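Local coordinates for Abbfa_003403 (Acinetobacter baumannii, PDB 4ZXH), which is a four-domain nonribosomal peptide synthetase that probably adenylates an amino acid, loads it on its carrier domain, condenses it and releases the product by its thioesterase, at residues S674-E677 against L678-L682; P642-I645 against N646-S650. All blocks are in the same frame, centred on the assembly; numbering follows the deposited sequence.

Contact 1 (S674-E677 against L678-L682); sequences SILE and LLIPL
Leu678 N donates to Ser674 O at 2.8 Å, Leu679 N reaches Ile675 O only weakly, and Ile680 N donates to Leu676 O at 3.3 Å, so i to i+4 hydrogen bonds join 674-677 to 678-682. The short helix 674-679 is the crossover of a beta-alpha-beta unit between the parallel strands 662-665 and 687-690 in the adenylation domain. The last bond comes in from above the carbonyl plane of Leu676, 38° out of it, whereas Leu678 N lies nearly in line with the C=O of Ser674.

Two apolar pairs have the same spacing. Leu676 and Ile680 lie alongside each other, with CD1 of Leu676 3.7 Å from CD1 of Ile680. In Ile680, CG1 is anti to the backbone N (chi1 -155°), which leaves CG2 beside the carbonyl O of Leu676. Ile675 and Leu679 form a second side-by-side pair, and both also touch Trp552 of helix 543-553.

The Glu677 side chain leaves the helix on another side. Its chain is extended beyond CG and passes Leu663 and Ala665 of strand 662-665. OE2 accepts hydrogen bonds from Thr667 OG1 and from Gln715 NE2 on strand 713-716, and OE1 a weak one from Ile666 N. These bonds hold the buried carboxylate in place. Ser674 OG hydrogen-bonds Phe671 O, while Leu678 CD1 lies 4.2 Å from that same OG.

Contact 2 (P642-I645 against N646-S650); sequences PSII and NFLLS
This is a local contact along one helix: residues 642-645 and 646-650 are successive turns of helix 641-655, which follows strand 635-640 in the adenylation domain. Four regular alpha-helical i to i+4 hydrogen bonds join the turns. Asn646 N donates to Pro642 O, Phe647 N to Ser643 O, Leu648 N to Ile644 O at 2.9 Å, and Leu649 N to Ile645 O. All are close to straight at the donor, and the Leu648 bond reaches 170°.

The side chains pair in the same i to i+4 spacing. Ile644 and Leu648 lie side by side, with CG2 of Ile644 3.7 Å from CD1 of Leu648. The CG2 branch of Ile644 does the touching. With chi1 at -66° this branch stands anti to the backbone N, which sets it against Leu648. Ile644 also packs on Ala622 and Tyr623 of strand 621-627. Ile645 and Leu649 form a second side-by-side pair, in which CD1 of Ile645 is 4.2 Å from CG of Leu649. Ile645 and Leu648 both rest on Leu483 of helix 483-494.

Asn646 and Ser650 tie this helix to residues 790-791. The Asn646 amide is held at both ends: OD1 accepts from Asn791 ND2, and ND2 donates to Ala790 O. Ser650 OG accepts from Ala790 N. Ile644 O lies off the edge of the Phe647 ring, near its plane, 4.1 Å from Phe647 CD2.

Overall arrangement
From the N terminus, contact 2 comes first, on helix 641-655, and is complete before the chain reaches contact 1, which starts on helix 674-679. The two follow in series and neither nests in nor crosses the other. Each is local to its own stretch of chain and closes no long loop. Strand 662-665 lies between the two helices in the chain. The centres of the two contacts are about 11 Å apart, and their residues pack on each other. Between the helices, Leu676 CB lies 3.9 Å from Phe647 CE2. Ile680 CD1 lies 3.6 Å from Leu648 O. Together they join helix 641-655 to the crossover of the beta-alpha-beta unit within the adenylation domain.

Contact 1 (S674-E677 against L678-L682)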
ATOM      1  N   SER A 674      11.715  16.479 -32.606  1.00 31.39           N
ATOM      2  CA  SER A 674      11.161  17.370 -33.617  1.00 33.80           C
ATOM      3  C   SER A 674      11.627  16.986 -35.017  1.00 33.29           C
ATOM      4  O   SER A 674      10.942  17.259 -36.007  1.00 34.49           O
ATOM      5  CB  SER A 674      11.567  18.811 -33.331  1.00 35.51           C
ATOM      6  OG  SER A 674      12.955  18.964 -33.557  1.00 27.29           O
ATOM      7  N   ILE A 675      12.807  16.378 -35.090  1.00 27.06           N
ATOM      8  CA  ILE A 675      13.334  15.827 -36.338  1.00 29.32           C
ATOM      9  C   ILE A 675      12.288  14.994 -37.108  1.00 34.39           C
ATOM     10  O   ILE A 675      12.113  15.172 -38.313  1.00 35.45           O
ATOM     11  CB  ILE A 675      14.604  14.973 -36.047  1.00 29.72           C
ATOM     12  CG1 ILE A 675      15.836  15.856 -36.129  1.00 34.07           C
ATOM     13  CG2 ILE A 675      14.780  13.844 -37.021  1.00 23.02           C
ATOM     14  CD1 ILE A 675      15.954  16.527 -37.466  1.00 38.01           C
ATOM     15  N   LEU A 676      11.591  14.100 -36.406  1.00 31.82           N
ATOM     16  CA  LEU A 676      10.547  13.271 -37.008  1.00 35.75           C
ATOM     17  C   LEU A 676       9.381  14.108 -37.527  1.00 41.93           C
ATOM     18  O   LEU A 676       8.825  13.835 -38.589  1.00 45.83           O
ATOM     19  CB  LEU A 676      10.017  12.262 -35.986  1.00 35.22           C
ATOM     20  CG  LEU A 676       8.790  11.451 -36.402  1.00 30.79           C
ATOM     21  CD1 LEU A 676       9.143  10.453 -37.488  1.00 29.26           C
ATOM     22  CD2 LEU A 676       8.190  10.765 -35.208  1.00 32.73           C
ATOM     23  N   GLU A 677       9.017  15.122 -36.752  1.00 38.76           N
ATOM     24  CA  GLU A 677       7.868  15.967 -37.033  1.00 39.09           C
ATOM     25  C   GLU A 677       8.106  16.876 -38.231  1.00 44.55           C
ATOM     26  O   GLU A 677       7.198  17.132 -39.027  1.00 50.94           O
ATOM     27  CB  GLU A 677       7.528  16.822 -35.808  1.00 34.15           C
ATOM     28  CG  GLU A 677       7.483  16.068 -34.489  1.00 37.60           C
ATOM     29  CD  GLU A 677       7.161  16.983 -33.318  1.00 43.74           C
ATOM     30  OE1 GLU A 677       7.097  18.217 -33.521  1.00 47.86           O
ATOM     31  OE2 GLU A 677       6.983  16.471 -32.192  1.00 39.78           O
ATOM     32  N   LEU A 678       9.327  17.377 -38.349  1.00 40.48           N
ATOM     33  CA  LEU A 678       9.644  18.349 -39.386  1.00 39.63           C
ATOM     34  C   LEU A 678      10.051  17.713 -40.728  1.00 41.56           C
ATOM     35  O   LEU A 678      10.052  18.382 -41.751  1.00 52.52           O
ATOM     36  CB  LEU A 678      10.753  19.282 -38.886  1.00 30.76           C
ATOM     37  CG  LEU A 678      10.405  20.091 -37.625  1.00 34.10           C
ATOM     38  CD1 LEU A 678      11.641  20.816 -37.058  1.00 23.63           C
ATOM     39  CD2 LEU A 678       9.246  21.086 -37.862  1.00 28.03           C
ATOM     40  N   LEU A 679      10.377  16.425 -40.737  1.00 34.79           N
ATOM     41  CA  LEU A 679      10.931  15.821 -41.944  1.00 38.56           C
ATOM     42  C   LEU A 679      10.083  14.726 -42.562  1.00 42.93           C
ATOM     43  O   LEU A 679       9.864  14.716 -43.770  1.00 53.59           O
ATOM     44  CB  LEU A 679      12.316  15.246 -41.660  1.00 40.85           C
ATOM     45  CG  LEU A 679      13.409  16.257 -41.328  1.00 39.84           C
ATOM     46  CD1 LEU A 679      14.746  15.539 -41.186  1.00 36.91           C
ATOM     47  CD2 LEU A 679      13.463  17.347 -42.387  1.00 37.15           C
ATOM     48  N   ILE A 680       9.610  13.791 -41.751  1.00 42.36           N
ATOM     49  CA  ILE A 680       9.103  12.556 -42.337  1.00 46.97           C
ATOM     50  C   ILE A 680       7.913  12.710 -43.303  1.00 48.23           C
ATOM     51  O   ILE A 680       7.759  11.866 -44.185  1.00 53.23           O
ATOM     52  CB  ILE A 680       8.741  11.508 -41.246  1.00 38.52           C
ATOM     53  CG1 ILE A 680       8.828  10.096 -41.846  1.00 41.00           C
ATOM     54  CG2 ILE A 680       7.375  11.778 -40.628  1.00 36.44           C
ATOM     55  CD1 ILE A 680       8.571   8.974 -40.864  1.00 42.73           C
ATOM     56  N   PRO A 681       7.085  13.778 -43.184  1.00 46.63           N
ATOM     57  CA  PRO A 681       6.101  13.793 -44.272  1.00 42.61           C
ATOM     58  C   PRO A 681       6.740  14.279 -45.564  1.00 46.69           C
ATOM     59  O   PRO A 681       6.283  13.901 -46.644  1.00 49.37           O
ATOM     60  CB  PRO A 681       5.024  14.777 -43.785  1.00 40.56           C
ATOM     61  CG  PRO A 681       5.301  14.981 -42.326  1.00 43.61           C
ATOM     62  CD  PRO A 681       6.782  14.811 -42.177  1.00 42.64           C
ATOM     63  N   LEU A 682       7.784  15.101 -45.454  1.00 46.53           N
ATOM     64  CA  LEU A 682       8.457  15.611 -46.645  1.00 46.78           C
ATOM     65  C   LEU A 682       9.124  14.484 -47.437  1.00 48.59           C
ATOM     66  O   LEU A 682       9.225  14.555 -48.654  1.00 49.49           O
ATOM     67  CB  LEU A 682       9.489  16.655 -46.272  1.00 32.89           C
ATOM     68  CG  LEU A 682       8.968  17.907 -45.593  1.00 32.31           C
ATOM     69  CD1 LEU A 682      10.148  18.797 -45.244  1.00 33.30           C
ATOM     70  CD2 LEU A 682       7.986  18.638 -46.489  1.00 42.05           C
TER

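Contact 2 (P642-I645 against N646-S650)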
ATOM      1  N   PRO A 642      23.745   8.868 -41.172  1.00 46.12           N
ATOM      2  CA  PRO A 642      23.250   7.478 -41.189  1.00 49.42           C
ATOM      3  C   PRO A 642      22.250   7.127 -40.058  1.00 41.81           C
ATOM      4  O   PRO A 642      21.240   6.501 -40.367  1.00 42.76           O
ATOM      5  CB  PRO A 642      24.537   6.660 -41.075  1.00 29.67           C
ATOM      6  CG  PRO A 642      25.559   7.507 -41.782  1.00 29.53           C
ATOM      7  CD  PRO A 642      25.185   8.940 -41.514  1.00 27.89           C
ATOM      8  N   SER A 643      22.497   7.532 -38.809  1.00 34.84           N
ATOM      9  CA  SER A 643      21.529   7.303 -37.712  1.00 36.25           C
ATOM     10  C   SER A 643      20.152   7.845 -38.059  1.00 38.07           C
ATOM     11  O   SER A 643      19.158   7.152 -37.919  1.00 46.34           O
ATOM     12  CB  SER A 643      21.966   7.971 -36.396  1.00 42.11           C
ATOM     13  OG  SER A 643      23.373   7.950 -36.212  1.00 64.41           O
ATOM     14  N   ILE A 644      20.113   9.104 -38.491  1.00 34.91           N
ATOM     15  CA  ILE A 644      18.867   9.800 -38.766  1.00 33.29           C
ATOM     16  C   ILE A 644      18.025   9.043 -39.777  1.00 33.05           C
ATOM     17  O   ILE A 644      16.849   8.796 -39.540  1.00 33.03           O
ATOM     18  CB  ILE A 644      19.120  11.234 -39.289  1.00 36.01           C
ATOM     19  CG1 ILE A 644      19.769  12.076 -38.205  1.00 34.19           C
ATOM     20  CG2 ILE A 644      17.813  11.912 -39.753  1.00 24.51           C
ATOM     21  CD1 ILE A 644      19.945  13.486 -38.603  1.00 32.66           C
ATOM     22  N   ILE A 645      18.628   8.665 -40.898  1.00 32.67           N
ATOM     23  CA  ILE A 645      17.867   8.055 -41.968  1.00 29.11           C
ATOM     24  C   ILE A 645      17.414   6.641 -41.530  1.00 38.47           C
ATOM     25  O   ILE A 645      16.297   6.220 -41.829  1.00 45.48           O
ATOM     26  CB  ILE A 645      18.683   8.048 -43.307  1.00 30.05           C
ATOM     27  CG1 ILE A 645      17.848   7.470 -44.451  1.00 36.16           C
ATOM     28  CG2 ILE A 645      20.051   7.356 -43.170  1.00 30.36           C
ATOM     29  CD1 ILE A 645      16.696   8.376 -44.837  1.00 39.60           C
ATOM     30  N   ASN A 646      18.261   5.933 -40.787  1.00 33.06           N
ATOM     31  CA  ASN A 646      17.851   4.682 -40.165  1.00 36.50           C
ATOM     32  C   ASN A 646      16.609   4.860 -39.301  1.00 41.45           C
ATOM     33  O   ASN A 646      15.673   4.069 -39.369  1.00 44.72           O
ATOM     34  CB  ASN A 646      18.973   4.110 -39.304  1.00 38.60           C
ATOM     35  CG  ASN A 646      18.578   2.810 -38.634  1.00 44.55           C
ATOM     36  OD1 ASN A 646      18.488   1.762 -39.271  1.00 41.04           O
ATOM     37  ND2 ASN A 646      18.296   2.886 -37.344  1.00 46.24           N
ATOM     38  N   PHE A 647      16.619   5.901 -38.479  1.00 34.27           N
ATOM     39  CA  PHE A 647      15.488   6.208 -37.624  1.00 35.24           C
ATOM     40  C   PHE A 647      14.221   6.500 -38.423  1.00 38.20           C
ATOM     41  O   PHE A 647      13.185   5.888 -38.197  1.00 41.38           O
ATOM     42  CB  PHE A 647      15.823   7.397 -36.728  1.00 34.92           C
ATOM     43  CG  PHE A 647      14.618   8.046 -36.102  1.00 37.46           C
ATOM     44  CD1 PHE A 647      13.924   7.414 -35.082  1.00 34.82           C
ATOM     45  CD2 PHE A 647      14.189   9.296 -36.526  1.00 35.14           C
ATOM     46  CE1 PHE A 647      12.830   8.012 -34.504  1.00 36.84           C
ATOM     47  CE2 PHE A 647      13.090   9.896 -35.954  1.00 35.46           C
ATOM     48  CZ  PHE A 647      12.407   9.251 -34.950  1.00 37.33           C
ATOM     49  N   LEU A 648      14.321   7.442 -39.351  1.00 38.85           N
ATOM     50  CA  LEU A 648      13.185   7.895 -40.138  1.00 39.83           C
ATOM     51  C   LEU A 648      12.531   6.763 -40.905  1.00 42.40           C
ATOM     52  O   LEU A 648      11.305   6.626 -40.876  1.00 49.66           O
ATOM     53  CB  LEU A 648      13.620   9.004 -41.104  1.00 41.33           C
ATOM     54  CG  LEU A 648      13.860  10.320 -40.361  1.00 36.42           C
ATOM     55  CD1 LEU A 648      14.522  11.360 -41.241  1.00 33.66           C
ATOM     56  CD2 LEU A 648      12.539  10.824 -39.818  1.00 36.38           C
ATOM     57  N   LEU A 649      13.341   5.949 -41.577  1.00 39.13           N
ATOM     58  CA  LEU A 649      12.809   4.813 -42.335  1.00 39.91           C
ATOM     59  C   LEU A 649      12.138   3.794 -41.420  1.00 43.19           C
ATOM     60  O   LEU A 649      11.094   3.235 -41.754  1.00 47.99           O
ATOM     61  CB  LEU A 649      13.911   4.134 -43.146  1.00 38.27           C
ATOM     62  CG  LEU A 649      14.453   4.903 -44.352  1.00 40.60           C
ATOM     63  CD1 LEU A 649      15.480   4.065 -45.073  1.00 41.35           C
ATOM     64  CD2 LEU A 649      13.316   5.292 -45.284  1.00 42.60           C
ATOM     65  N   SER A 650      12.749   3.559 -40.265  1.00 43.08           N
ATOM     66  CA  SER A 650      12.217   2.625 -39.281  1.00 43.57           C
ATOM     67  C   SER A 650      10.857   3.115 -38.807  1.00 45.85           C
ATOM     68  O   SER A 650       9.912   2.342 -38.643  1.00 51.80           O
ATOM     69  CB  SER A 650      13.175   2.494 -38.096  1.00 44.61           C
ATOM     70  OG  SER A 650      13.044   1.250 -37.433  1.00 48.78           O
TER